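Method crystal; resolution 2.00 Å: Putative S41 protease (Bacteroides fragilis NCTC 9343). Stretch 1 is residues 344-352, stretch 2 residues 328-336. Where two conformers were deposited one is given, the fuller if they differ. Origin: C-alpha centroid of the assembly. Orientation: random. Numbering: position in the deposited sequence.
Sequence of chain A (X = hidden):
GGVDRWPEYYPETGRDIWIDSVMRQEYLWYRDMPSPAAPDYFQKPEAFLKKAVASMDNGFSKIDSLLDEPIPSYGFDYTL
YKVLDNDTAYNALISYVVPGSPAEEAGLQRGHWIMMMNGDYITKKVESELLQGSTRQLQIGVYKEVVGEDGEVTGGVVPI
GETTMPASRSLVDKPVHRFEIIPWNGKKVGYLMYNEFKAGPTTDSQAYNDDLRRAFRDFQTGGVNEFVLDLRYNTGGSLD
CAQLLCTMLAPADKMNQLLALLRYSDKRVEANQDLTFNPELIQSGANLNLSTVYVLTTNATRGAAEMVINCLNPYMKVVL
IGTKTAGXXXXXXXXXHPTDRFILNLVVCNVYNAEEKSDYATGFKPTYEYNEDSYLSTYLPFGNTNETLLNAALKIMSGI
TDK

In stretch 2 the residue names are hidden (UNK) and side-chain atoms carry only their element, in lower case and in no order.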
# COMPACT_ATOMS: atom_id res chain seq x y z
N LEU A 344 -13.05 3.75 13.53
CA LEU A 344 -13.77 4.32 12.38
C LEU A 344 -12.77 5.16 11.60
O LEU A 344 -12.31 6.17 12.12
CB LEU A 344 -14.90 5.24 12.82
CG LEU A 344 -15.62 6.09 11.75
CD1 LEU A 344 -16.12 5.17 10.61
CD2 LEU A 344 -16.80 6.88 12.33
N ASN A 345 -12.36 4.66 10.43
CA ASN A 345 -11.48 5.37 9.52
C ASN A 345 -12.44 6.15 8.62
O ASN A 345 -13.06 5.58 7.73
CB ASN A 345 -10.59 4.43 8.75
CG ASN A 345 -9.47 3.84 9.62
OD1 ASN A 345 -9.45 2.65 9.95
ND2 ASN A 345 -8.58 4.70 10.06
N LEU A 346 -12.63 7.43 8.96
CA LEU A 346 -13.63 8.28 8.30
C LEU A 346 -13.09 9.32 7.32
O LEU A 346 -12.09 9.96 7.61
CB LEU A 346 -14.39 8.99 9.40
CG LEU A 346 -15.58 9.89 9.03
CD1 LEU A 346 -16.73 9.05 8.56
CD2 LEU A 346 -15.97 10.71 10.32
N VAL A 347 -13.72 9.47 6.15
CA VAL A 347 -13.34 10.54 5.23
C VAL A 347 -13.57 11.88 5.95
O VAL A 347 -14.69 12.19 6.36
CB VAL A 347 -14.16 10.52 3.91
CG1 VAL A 347 -13.84 11.74 3.04
CG2 VAL A 347 -13.91 9.27 3.15
N VAL A 348 -12.51 12.66 6.08
CA VAL A 348 -12.54 13.97 6.74
C VAL A 348 -12.21 15.16 5.79
O VAL A 348 -12.78 16.26 5.94
CB VAL A 348 -11.60 14.00 7.99
CG1 VAL A 348 -12.17 13.05 9.07
CG2 VAL A 348 -10.14 13.71 7.61
N CYS A 349 -11.36 14.96 4.80
CA CYS A 349 -11.02 16.06 3.89
C CYS A 349 -10.67 15.70 2.49
O CYS A 349 -10.26 14.60 2.18
CB CYS A 349 -9.84 16.88 4.42
SG CYS A 349 -8.23 16.05 4.62
N ASN A 350 -10.89 16.69 1.62
CA ASN A 350 -10.36 16.70 0.27
C ASN A 350 -8.87 16.98 0.34
O ASN A 350 -8.37 17.61 1.32
CB ASN A 350 -11.04 17.80 -0.56
CG ASN A 350 -12.37 17.41 -1.02
OD1 ASN A 350 -12.52 16.51 -1.85
ND2 ASN A 350 -13.35 18.06 -0.53
N VAL A 351 -8.12 16.45 -0.62
CA VAL A 351 -6.67 16.65 -0.69
C VAL A 351 -6.31 17.11 -2.13
O VAL A 351 -6.08 16.30 -3.02
CB VAL A 351 -5.89 15.37 -0.32
CG1 VAL A 351 -4.38 15.67 -0.28
CG2 VAL A 351 -6.37 14.86 0.97
N TYR A 352 -6.37 18.42 -2.38
CA TYR A 352 -6.07 18.95 -3.71
C TYR A 352 -4.60 19.15 -3.89
O TYR A 352 -3.90 19.46 -2.94
CB TYR A 352 -6.76 20.27 -3.93
CG TYR A 352 -8.31 20.22 -3.66
CD1 TYR A 352 -9.14 19.36 -4.38
CD2 TYR A 352 -8.88 21.01 -2.72
CE1 TYR A 352 -10.52 19.30 -4.17
CE2 TYR A 352 -10.31 20.97 -2.51
CZ TYR A 352 -11.09 20.12 -3.25
OH TYR A 352 -12.45 20.02 -3.06
N UNK A 328 -9.01 6.31 -4.40
CA UNK A 328 -9.36 6.95 -3.12
C UNK A 328 -8.85 8.42 -3.10
O UNK A 328 -7.77 8.68 -2.69
o UNK A 328 -8.04 5.87 1.23
c UNK A 328 -8.85 6.11 -1.93
c UNK A 328 -8.99 5.57 0.47
c UNK A 328 -9.38 6.55 -0.59
o UNK A 328 -9.60 4.49 0.49
N UNK A 329 -9.66 9.38 -3.57
CA UNK A 329 -9.19 10.75 -3.80
C UNK A 329 -9.41 11.71 -2.62
O UNK A 329 -9.24 12.92 -2.80
c UNK A 329 -9.85 11.32 -5.09
c UNK A 329 -13.45 12.43 -4.51
c UNK A 329 -12.04 12.44 -4.60
c UNK A 329 -14.14 11.36 -4.97
o UNK A 329 -15.53 11.38 -4.91
c UNK A 329 -11.34 11.34 -5.06
c UNK A 329 -13.44 10.25 -5.48
c UNK A 329 -12.08 10.24 -5.50
N UNK A 330 -9.86 11.17 -1.48
CA UNK A 330 -10.13 11.93 -0.24
C UNK A 330 -9.35 11.23 0.87
O UNK A 330 -8.88 10.09 0.67
c UNK A 330 -12.34 13.03 -0.86
c UNK A 330 -11.62 12.01 0.07
c UNK A 330 -12.26 10.63 -0.02
N UNK A 331 -9.12 11.92 1.99
CA UNK A 331 -8.34 11.35 3.07
C UNK A 331 -9.22 10.96 4.23
O UNK A 331 -10.20 11.67 4.53
c UNK A 331 -7.27 12.36 3.55
N UNK A 332 -8.84 9.88 4.90
CA UNK A 332 -9.50 9.44 6.10
C UNK A 332 -8.65 9.76 7.34
O UNK A 332 -7.42 9.98 7.23
c UNK A 332 -9.74 7.93 6.08
c UNK A 332 -10.68 7.50 4.85
o UNK A 332 -8.48 7.24 6.02
N UNK A 333 -9.31 9.85 8.48
CA UNK A 333 -8.61 9.94 9.77
C UNK A 333 -9.27 8.90 10.70
O UNK A 333 -10.44 8.58 10.54
c UNK A 333 -8.67 11.36 10.35
c UNK A 333 -5.58 13.69 10.02
c UNK A 333 -7.30 11.91 10.75
c UNK A 333 -7.05 13.27 10.06
n UNK A 333 -5.33 14.64 8.88
N UNK A 334 -8.49 8.30 11.60
CA UNK A 334 -9.04 7.36 12.57
C UNK A 334 -9.73 7.99 13.79
O UNK A 334 -9.23 8.99 14.34
c UNK A 334 -6.69 7.51 12.84
c UNK A 334 -7.01 8.38 11.68
c UNK A 334 -7.83 6.59 13.05
N UNK A 335 -10.88 7.43 14.18
CA UNK A 335 -11.59 7.82 15.37
C UNK A 335 -11.83 6.49 16.11
O UNK A 335 -12.37 5.56 15.53
c UNK A 335 -12.37 12.23 14.40
c UNK A 335 -12.70 9.84 14.32
c UNK A 335 -12.59 9.88 12.95
c UNK A 335 -12.23 12.26 13.01
c UNK A 335 -12.90 8.54 15.03
c UNK A 335 -12.60 11.02 15.04
c UNK A 335 -12.40 11.12 12.28
N UNK A 336 -11.39 6.41 17.35
CA UNK A 336 -11.53 5.19 18.17
C UNK A 336 -12.77 5.26 19.02
O UNK A 336 -13.00 6.30 19.66
c UNK A 336 -10.31 4.99 19.08
c UNK A 336 -9.03 5.13 18.28
c UNK A 336 -10.33 3.61 19.72
O HOH W 1 -9.88 15.47 -2.62

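Position 328 carries three side-chain carbons in a row, the third bearing two oxygens. The carboxylate lies out of reach of stretch 1, and one of its oxygens is hydrogen-bonded elsewhere in the structure. This is Glu-328.

Position 329 has one carbon, then a six-carbon ring bearing one oxygen. The side chain makes no close contact with stretch 1. This is Tyr-329. Its backbone works through water 1. The water donates to Tyr-329 O (2.6 Å) and Asn-350 OD1 (2.9 Å), and accepts from Val-351 N (2.8 Å). It thus fills a gap where Tyr-329 O and Val-351 N stand 4.3 Å apart.

Position 330 has three carbons, one carrying the other two. The branches touch Val-347 and Asn-350. This is Val-330. Its CG2 lies 3.6 Å from Val-347 CG1, and its CG1 lies 3.6 Å from Asn-350 OD1.

Position 331 has a single side-chain carbon. This CB meets Val-351 CG2 at 3.7 Å and Cys-349 SG at 4.0 Å. It is Ala-331. Ala-331 N donates to Cys-349 O (2.9 Å). Ala-331 O accepts from Val-348 N (3.0 Å) and, weakly, from Cys-349 N (3.5 Å). One carbonyl facing two successive amides marks the beta bulge.

Position 332 has one carbon carrying one oxygen and one carbon. The outer carbon approaches Val-347. This is Thr-332. Its CG2 lies 3.8 Å from Val-347 N. Thr-332 CA also makes a CA-H...O contact with Leu-346 O (3.0 Å).

Position 333 has four carbons in a row ending in nitrogen. CB packs 3.9 Å from Val-348 CG2, while the chain end leads away. This is Lys-333, with two conformers deposited. NZ is hydrogen-bonded elsewhere in the structure. Lys-333 N donates to Leu-346 O, and Leu-346 N to Lys-333 O, both at 2.9 Å.

Position 334 has three carbons closing a ring onto the backbone nitrogen. The ring lies beside the Asn-345 side chain. This is Pro-334. It has no N-H to donate, but it occupies a non-hydrogen-bonded pair with Asn-345, so no cross-strand bond is lost.

Position 335 has one carbon and a six-carbon ring without oxygen. The ring touches Val-348 and Leu-346. This is Phe-335. Val-348 CG1 meets the ring edge at CE1 (3.8 Å), and Leu-346 CB lies 4.1 Å from CD1. Phe-335 N donates to Leu-344 O, and Leu-344 N to Phe-335 O, both at 2.8 Å.

Position 336 has three carbons, one carrying two. Its CA-to-CB bond points away from stretch 1, and it makes no contact with that stretch. This is Val-336.

The contact is an antiparallel strand pairing held by backbone hydrogen bonds. The bulge shifts the register by one between Val-347 and Cys-349. Apolar packing by Phe-335, Ala-331 and Val-330 supports the ladder.

Stretch 2 (328-336) EYVATKPFV
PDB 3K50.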